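Local coordinates for 1-pyrroline-5-carboxylate dehydrogenase (Thermus thermophilus, PDB 1UZB), which catalyses the oxidation of glutamate semialdehyde, which is in equilibrium with 1-pyrroline-5-carboxylate, to glutamate, probably with NAD+ as electron acceptor, at residues A[438-446]-A[484-492]; A[399-409]-A[420-428]. All blocks are in the same frame, centred on the assembly; numbering follows the deposited sequence.

Contact 1 (A[438-446]-A[484-492]); sequences ANDTPYGLT and PFGGFKLSG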
loop_
_atom_site.group_PDB
_atom_site.type_symbol
_atom_site.label_atom_id
_atom_site.label_comp_id
_atom_site.label_asym_id
_atom_site.label_seq_id
_atom_site.Cartn_x
_atom_site.Cartn_y
_atom_site.Cartn_z
ATOM N N ALA A 438 -3.337 18.779 -38.267
ATOM C CA ALA A 438 -3.041 17.465 -37.713
ATOM C C ALA A 438 -4.322 16.731 -37.324
ATOM O O ALA A 438 -4.478 15.543 -37.611
ATOM C CB ALA A 438 -2.128 17.603 -36.503
ATOM N N ASN A 439 -5.244 17.446 -36.684
ATOM C CA ASN A 439 -6.499 16.850 -36.242
ATOM C C ASN A 439 -7.542 16.648 -37.327
ATOM O O ASN A 439 -8.449 15.829 -37.169
ATOM C CB ASN A 439 -7.127 17.689 -35.125
ATOM C CG ASN A 439 -6.382 17.564 -33.817
ATOM O OD1 ASN A 439 -5.959 16.471 -33.438
ATOM N ND2 ASN A 439 -6.229 18.675 -33.111
ATOM N N ASP A 440 -7.414 17.379 -38.431
ATOM C CA ASP A 440 -8.401 17.288 -39.492
ATOM C C ASP A 440 -8.274 16.123 -40.466
ATOM O O ASP A 440 -7.973 16.308 -41.646
ATOM C CB ASP A 440 -8.467 18.614 -40.261
ATOM C CG ASP A 440 -9.643 18.672 -41.226
ATOM O OD1 ASP A 440 -10.665 17.999 -40.967
ATOM O OD2 ASP A 440 -9.554 19.402 -42.233
ATOM N N THR A 441 -8.487 14.918 -39.943
ATOM C CA THR A 441 -8.508 13.689 -40.738
ATOM C C THR A 441 -9.500 12.806 -39.994
ATOM O O THR A 441 -9.864 13.097 -38.856
ATOM C CB THR A 441 -7.148 12.927 -40.811
ATOM O OG1 THR A 441 -6.950 12.162 -39.615
ATOM C CG2 THR A 441 -5.996 13.885 -41.020
ATOM N N PRO A 442 -9.965 11.723 -40.627
ATOM C CA PRO A 442 -10.924 10.840 -39.950
ATOM C C PRO A 442 -10.262 9.924 -38.921
ATOM O O PRO A 442 -10.949 9.222 -38.177
ATOM C CB PRO A 442 -11.520 10.027 -41.101
ATOM C CG PRO A 442 -11.271 10.877 -42.323
ATOM C CD PRO A 442 -9.895 11.418 -42.063
ATOM N N TYR A 443 -8.933 9.946 -38.879
ATOM C CA TYR A 443 -8.164 9.078 -37.990
ATOM C C TYR A 443 -7.629 9.737 -36.724
ATOM O O TYR A 443 -7.818 10.926 -36.499
ATOM C CB TYR A 443 -6.987 8.486 -38.761
ATOM C CG TYR A 443 -7.375 7.584 -39.911
ATOM C CD1 TYR A 443 -7.316 8.030 -41.236
ATOM C CD2 TYR A 443 -7.746 6.261 -39.678
ATOM C CE1 TYR A 443 -7.609 7.170 -42.297
ATOM C CE2 TYR A 443 -8.039 5.398 -40.727
ATOM C CZ TYR A 443 -7.966 5.855 -42.032
ATOM O OH TYR A 443 -8.227 4.977 -43.061
ATOM N N GLY A 444 -6.944 8.944 -35.904
ATOM C CA GLY A 444 -6.376 9.461 -34.670
ATOM C C GLY A 444 -5.529 8.418 -33.959
ATOM O O GLY A 444 -5.725 8.148 -32.772
ATOM N N LEU A 445 -4.572 7.832 -34.672
ATOM C CA LEU A 445 -3.736 6.794 -34.080
ATOM C C LEU A 445 -2.430 7.323 -33.488
ATOM O O LEU A 445 -2.289 7.376 -32.267
ATOM C CB LEU A 445 -3.462 5.692 -35.108
ATOM C CG LEU A 445 -2.772 4.428 -34.581
ATOM C CD1 LEU A 445 -3.478 3.920 -33.328
ATOM C CD2 LEU A 445 -2.776 3.360 -35.663
ATOM N N THR A 446 -1.470 7.695 -34.330
ATOM C CA THR A 446 -0.218 8.233 -33.807
ATOM C C THR A 446 0.040 9.628 -34.336
ATOM O O THR A 446 -0.551 10.059 -35.327
ATOM C CB THR A 446 1.013 7.373 -34.176
ATOM O OG1 THR A 446 1.193 7.385 -35.595
ATOM C CG2 THR A 446 0.843 5.946 -33.691
ATOM N N PRO A 484 0.903 2.177 -24.169
ATOM C CA PRO A 484 -0.353 1.501 -24.519
ATOM C C PRO A 484 -0.691 1.933 -25.945
ATOM O O PRO A 484 -0.756 3.129 -26.230
ATOM C CB PRO A 484 -1.328 2.059 -23.493
ATOM C CG PRO A 484 -0.463 2.195 -22.273
ATOM C CD PRO A 484 0.828 2.775 -22.823
ATOM N N PHE A 485 -0.917 0.969 -26.832
ATOM C CA PHE A 485 -1.155 1.289 -28.237
ATOM C C PHE A 485 -2.587 1.141 -28.748
ATOM O O PHE A 485 -3.181 0.071 -28.668
ATOM C CB PHE A 485 -0.217 0.444 -29.104
ATOM C CG PHE A 485 -0.192 0.862 -30.539
ATOM C CD1 PHE A 485 0.442 2.040 -30.921
ATOM C CD2 PHE A 485 -0.837 0.101 -31.509
ATOM C CE1 PHE A 485 0.432 2.454 -32.250
ATOM C CE2 PHE A 485 -0.851 0.510 -32.841
ATOM C CZ PHE A 485 -0.218 1.685 -33.208
ATOM N N GLY A 486 -3.125 2.224 -29.296
ATOM C CA GLY A 486 -4.483 2.205 -29.810
ATOM C C GLY A 486 -4.914 3.633 -30.054
ATOM O O GLY A 486 -4.468 4.544 -29.352
ATOM N N GLY A 487 -5.812 3.838 -31.012
ATOM C CA GLY A 487 -6.212 5.193 -31.337
ATOM C C GLY A 487 -7.621 5.657 -31.060
ATOM O O GLY A 487 -8.394 5.010 -30.346
ATOM N N PHE A 488 -7.933 6.807 -31.657
ATOM C CA PHE A 488 -9.227 7.474 -31.541
ATOM C C PHE A 488 -9.879 7.532 -32.922
ATOM O O PHE A 488 -9.253 7.217 -33.942
ATOM C CB PHE A 488 -9.045 8.927 -31.081
ATOM C CG PHE A 488 -8.331 9.090 -29.768
ATOM C CD1 PHE A 488 -7.549 10.221 -29.538
ATOM C CD2 PHE A 488 -8.473 8.155 -28.749
ATOM C CE1 PHE A 488 -6.920 10.420 -28.311
ATOM C CE2 PHE A 488 -7.848 8.347 -27.514
ATOM C CZ PHE A 488 -7.072 9.484 -27.298
ATOM N N LYS A 489 -11.135 7.958 -32.946
ATOM C CA LYS A 489 -11.859 8.131 -34.196
ATOM C C LYS A 489 -11.836 6.902 -35.104
ATOM O O LYS A 489 -11.999 5.783 -34.623
ATOM C CB LYS A 489 -11.307 9.376 -34.904
ATOM C CG LYS A 489 -11.575 10.656 -34.099
ATOM C CD LYS A 489 -10.615 11.788 -34.429
ATOM C CE LYS A 489 -10.698 12.210 -35.882
ATOM N NZ LYS A 489 -9.749 13.336 -36.144
ATOM N N LEU A 490 -11.637 7.082 -36.407
ATOM C CA LEU A 490 -11.661 5.921 -37.283
ATOM C C LEU A 490 -10.408 5.053 -37.262
ATOM O O LEU A 490 -10.208 4.205 -38.136
ATOM C CB LEU A 490 -12.049 6.333 -38.711
ATOM C CG LEU A 490 -13.508 6.819 -38.790
ATOM C CD1 LEU A 490 -13.891 7.055 -40.247
ATOM C CD2 LEU A 490 -14.449 5.798 -38.154
ATOM N N SER A 491 -9.562 5.265 -36.255
ATOM C CA SER A 491 -8.380 4.432 -36.086
ATOM C C SER A 491 -8.777 3.213 -35.251
ATOM O O SER A 491 -7.964 2.325 -35.012
ATOM C CB SER A 491 -7.253 5.204 -35.401
ATOM O OG SER A 491 -6.682 6.121 -36.316
ATOM N N GLY A 492 -10.031 3.174 -34.804
ATOM C CA GLY A 492 -10.472 2.018 -34.047
ATOM C C GLY A 492 -11.256 2.249 -32.777
ATOM O O GLY A 492 -11.727 3.352 -32.500
#
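The Y443 ring meets S491 at its edge, where OG lies near the ring plane, 3.5 Å from CD2 of Y443, while the carbonyl O of L490 approaches obliquely. The F485 ring likewise takes a methyl group at its edge, T446 CG2 sitting 3.8 Å from CE1 of F485, and L445 CD2 packs obliquely near CZ. L445 gets there because its CG is anti to the backbone N (chi1 -171°), which carries both methyls towards F485 and G486. The two segments are joined mostly by bonds to backbone groups. G444 N donates almost straight to S491 OG (2.9 Å), an oxygen also bonded to G290 O, and F488 N reaches G444 O from above the carbonyl plane. L490 N bonds to P442 O (2.9 Å) in its carbonyl plane. K489, bent at chi3 (61°), brings NZ to T441 O at 2.7 Å and more weakly to Y443 O. A methionine in its place would probably leave the T441 carbonyl without this donor and the 441-443 turn less firmly held. The sequence PFGGFKLSG of 484-492 is a form of the glycine-rich motif familiar from aldehyde dehydrogenases. It packs along the connection from helix 431-439 to strand 446-450; Y443 and L490 both rest on helix 262-272, L445 touches strand 293-297, and W281 of the second subunit packs on L490.

Contact 2 (A[399-409]-A[420-428]); sequences IAPTVFTEVPP and GPVLSVIRV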
loop_
_atom_site.group_PDB
_atom_site.type_symbol
_atom_site.label_atom_id
_atom_site.label_comp_id
_atom_site.label_asym_id
_atom_site.label_seq_id
_atom_site.Cartn_x
_atom_site.Cartn_y
_atom_site.Cartn_z
ATOM N N ILE A 399 9.579 0.040 -54.367
ATOM C CA ILE A 399 9.112 1.397 -54.617
ATOM C C ILE A 399 10.069 2.353 -53.913
ATOM O O ILE A 399 10.441 2.139 -52.758
ATOM C CB ILE A 399 7.683 1.611 -54.074
ATOM C CG1 ILE A 399 6.719 0.643 -54.762
ATOM C CG2 ILE A 399 7.243 3.047 -54.319
ATOM C CD1 ILE A 399 5.292 0.733 -54.272
ATOM N N ALA A 400 10.475 3.402 -54.615
ATOM C CA ALA A 400 11.404 4.375 -54.058
ATOM C C ALA A 400 10.756 5.307 -53.040
ATOM O O ALA A 400 9.576 5.639 -53.154
ATOM C CB ALA A 400 12.016 5.201 -55.185
ATOM N N PRO A 401 11.519 5.725 -52.013
ATOM C CA PRO A 401 10.997 6.637 -50.992
ATOM C C PRO A 401 10.446 7.834 -51.757
ATOM O O PRO A 401 11.138 8.428 -52.588
ATOM C CB PRO A 401 12.238 6.980 -50.176
ATOM C CG PRO A 401 13.004 5.701 -50.217
ATOM C CD PRO A 401 12.883 5.283 -51.671
ATOM N N THR A 402 9.199 8.183 -51.472
ATOM C CA THR A 402 8.529 9.259 -52.177
ATOM C C THR A 402 8.107 10.419 -51.291
ATOM O O THR A 402 7.669 10.223 -50.155
ATOM C CB THR A 402 7.300 8.691 -52.903
ATOM O OG1 THR A 402 7.727 7.645 -53.786
ATOM C CG2 THR A 402 6.582 9.770 -53.697
ATOM N N VAL A 403 8.232 11.630 -51.826
ATOM C CA VAL A 403 7.852 12.832 -51.100
ATOM C C VAL A 403 7.087 13.812 -51.978
ATOM O O VAL A 403 7.509 14.128 -53.097
ATOM C CB VAL A 403 9.082 13.588 -50.540
ATOM C CG1 VAL A 403 8.628 14.830 -49.776
ATOM C CG2 VAL A 403 9.889 12.680 -49.631
ATOM N N PHE A 404 5.944 14.264 -51.475
ATOM C CA PHE A 404 5.138 15.272 -52.157
ATOM C C PHE A 404 5.137 16.464 -51.213
ATOM O O PHE A 404 5.062 16.287 -49.993
ATOM C CB PHE A 404 3.684 14.829 -52.344
ATOM C CG PHE A 404 3.482 13.789 -53.411
ATOM C CD1 PHE A 404 3.429 12.439 -53.087
ATOM C CD2 PHE A 404 3.316 14.166 -54.741
ATOM C CE1 PHE A 404 3.210 11.473 -54.068
ATOM C CE2 PHE A 404 3.098 13.209 -55.734
ATOM C CZ PHE A 404 3.043 11.861 -55.397
ATOM N N THR A 405 5.234 17.674 -51.750
ATOM C CA THR A 405 5.196 18.843 -50.887
ATOM C C THR A 405 4.115 19.825 -51.337
ATOM O O THR A 405 3.491 19.635 -52.386
ATOM C CB THR A 405 6.574 19.536 -50.799
ATOM O OG1 THR A 405 6.554 20.476 -49.719
ATOM C CG2 THR A 405 6.920 20.249 -52.097
ATOM N N GLU A 406 3.894 20.864 -50.533
ATOM C CA GLU A 406 2.853 21.861 -50.796
ATOM C C GLU A 406 1.524 21.127 -51.000
ATOM O O GLU A 406 0.696 21.510 -51.829
ATOM C CB GLU A 406 3.190 22.704 -52.034
ATOM C CG GLU A 406 4.444 23.586 -51.911
ATOM C CD GLU A 406 4.305 24.741 -50.923
ATOM O OE1 GLU A 406 3.169 25.075 -50.525
ATOM O OE2 GLU A 406 5.344 25.332 -50.554
ATOM N N VAL A 407 1.322 20.071 -50.222
ATOM C CA VAL A 407 0.108 19.275 -50.321
ATOM C C VAL A 407 -1.066 19.908 -49.580
ATOM O O VAL A 407 -0.941 20.292 -48.416
ATOM C CB VAL A 407 0.329 17.856 -49.751
ATOM C CG1 VAL A 407 -0.935 17.031 -49.914
ATOM C CG2 VAL A 407 1.499 17.186 -50.451
ATOM N N PRO A 408 -2.220 20.045 -50.253
ATOM C CA PRO A 408 -3.388 20.635 -49.588
ATOM C C PRO A 408 -3.843 19.690 -48.479
ATOM O O PRO A 408 -3.892 18.476 -48.676
ATOM C CB PRO A 408 -4.415 20.730 -50.714
ATOM C CG PRO A 408 -3.563 20.923 -51.927
ATOM C CD PRO A 408 -2.448 19.924 -51.702
ATOM N N PRO A 409 -4.189 20.234 -47.302
ATOM C CA PRO A 409 -4.632 19.394 -46.183
ATOM C C PRO A 409 -5.759 18.413 -46.502
ATOM O O PRO A 409 -5.817 17.329 -45.930
ATOM C CB PRO A 409 -5.041 20.416 -45.126
ATOM C CG PRO A 409 -4.108 21.557 -45.386
ATOM C CD PRO A 409 -4.128 21.651 -46.899
ATOM N N GLY A 420 2.344 2.964 -47.739
ATOM C CA GLY A 420 3.511 2.760 -48.577
ATOM C C GLY A 420 4.533 3.837 -48.264
ATOM O O GLY A 420 4.277 4.699 -47.422
ATOM N N PRO A 421 5.697 3.827 -48.925
ATOM C CA PRO A 421 6.736 4.833 -48.673
ATOM C C PRO A 421 6.431 6.174 -49.331
ATOM O O PRO A 421 7.201 6.657 -50.162
ATOM C CB PRO A 421 7.988 4.174 -49.244
ATOM C CG PRO A 421 7.443 3.404 -50.414
ATOM C CD PRO A 421 6.157 2.807 -49.888
ATOM N N VAL A 422 5.310 6.774 -48.935
ATOM C CA VAL A 422 4.871 8.048 -49.496
ATOM C C VAL A 422 4.582 9.071 -48.403
ATOM O O VAL A 422 3.651 8.909 -47.611
ATOM C CB VAL A 422 3.600 7.867 -50.352
ATOM C CG1 VAL A 422 3.184 9.199 -50.945
ATOM C CG2 VAL A 422 3.856 6.850 -51.455
ATOM N N LEU A 423 5.382 10.133 -48.378
ATOM C CA LEU A 423 5.240 11.195 -47.392
ATOM C C LEU A 423 4.665 12.461 -48.012
ATOM O O LEU A 423 5.158 12.930 -49.042
ATOM C CB LEU A 423 6.606 11.511 -46.783
ATOM C CG LEU A 423 6.654 12.598 -45.715
ATOM C CD1 LEU A 423 5.856 12.161 -44.497
ATOM C CD2 LEU A 423 8.102 12.861 -45.338
ATOM N N SER A 424 3.633 13.013 -47.374
ATOM C CA SER A 424 2.988 14.242 -47.839
ATOM C C SER A 424 3.363 15.389 -46.905
ATOM O O SER A 424 3.078 15.340 -45.707
ATOM C CB SER A 424 1.466 14.074 -47.855
ATOM O OG SER A 424 1.060 13.119 -48.824
ATOM N N VAL A 425 3.996 16.419 -47.456
ATOM C CA VAL A 425 4.427 17.566 -46.666
ATOM C C VAL A 425 3.457 18.724 -46.830
ATOM O O VAL A 425 3.155 19.155 -47.949
ATOM C CB VAL A 425 5.844 18.011 -47.078
ATOM C CG1 VAL A 425 6.339 19.116 -46.158
ATOM C CG2 VAL A 425 6.788 16.815 -47.030
ATOM N N ILE A 426 2.979 19.218 -45.694
ATOM C CA ILE A 426 2.009 20.304 -45.637
ATOM C C ILE A 426 2.634 21.509 -44.941
ATOM O O ILE A 426 3.183 21.387 -43.850
ATOM C CB ILE A 426 0.757 19.838 -44.858
ATOM C CG1 ILE A 426 0.215 18.547 -45.483
ATOM C CG2 ILE A 426 -0.302 20.929 -44.858
ATOM C CD1 ILE A 426 -0.806 17.815 -44.627
ATOM N N ARG A 427 2.554 22.668 -45.584
ATOM C CA ARG A 427 3.115 23.896 -45.037
ATOM C C ARG A 427 2.019 24.732 -44.383
ATOM O O ARG A 427 1.011 25.043 -45.016
ATOM C CB ARG A 427 3.788 24.691 -46.163
ATOM C CG ARG A 427 4.408 26.012 -45.735
ATOM C CD ARG A 427 5.329 26.553 -46.820
ATOM N NE ARG A 427 4.610 26.876 -48.049
ATOM C CZ ARG A 427 3.942 28.007 -48.256
ATOM N NH1 ARG A 427 3.316 28.208 -49.408
ATOM N NH2 ARG A 427 3.910 28.944 -47.318
ATOM N N VAL A 428 2.218 25.083 -43.116
ATOM C CA VAL A 428 1.242 25.875 -42.372
ATOM C C VAL A 428 1.908 27.117 -41.787
ATOM O O VAL A 428 3.132 27.183 -41.690
ATOM C CB VAL A 428 0.590 25.039 -41.239
ATOM C CG1 VAL A 428 -0.080 23.807 -41.829
ATOM C CG2 VAL A 428 1.634 24.623 -40.214
HETATM O O HOH W 1 0.688 22.556 -47.929
#
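F404 turns the edge of its ring to V422 across a parallel strand pair, 402-405 with 422-428, which belongs to the seven-stranded mixed sheet that, as in other aldehyde dehydrogenases, forms the core of the catalytic domain. V422 CG1 lies in the ring plane, 3.9 Å from CE1 of F404, and the two side chains cross obliquely on the sheet face that T402 and S424 share. On the opposite face V403 CG1 meets V425 CG2 at 3.9 Å, with L423 pointing to the same side and Y315 of helix 303-315 packed over V403 and L423. The strands are zipped by a ladder in which L423 N bonds to T402 O and F404 N to L423 O. Before the strands, I399 and P421 cross at about a right angle. Past the last bridge, E406 folds back, bent at chi2 (-68°), to form a salt bridge with R427. Its OE2 receives R427 NE on the syn side at 3.0 Å, but the carboxylate and guanidinium planes stand 61° apart, and the bonds to OE1 are weak; R427 NH2 also binds Q332 OE1. V407 N returns to V425 O (3.1 Å), and one water spans the end of the pair, donating to V407 O at 2.8 Å and accepting from R427 N.

How the contacts relate
Contact 2 lies farther from the chain centre (about 24 Å against 15 Å for contact 1, centre to centre), and the centres of the two are about 19 Å apart. They share no residues, yet the chain passes directly between them: strand 422-428 of contact 2 leads into helix 431-439, whose end opens contact 1. Q415 also reaches both, bonding to P409 O and to D440 O. Both are largely buried, but contact 2 has the exposed R427 near one end, and no other chain touches it, whereas contact 1 also packs against the second subunit. Regular parallel pairing with largely apolar side-chain contacts and an ion pair thus contrasts with irregular loops joined by a lysine, a serine hydroxyl and glycine backbone.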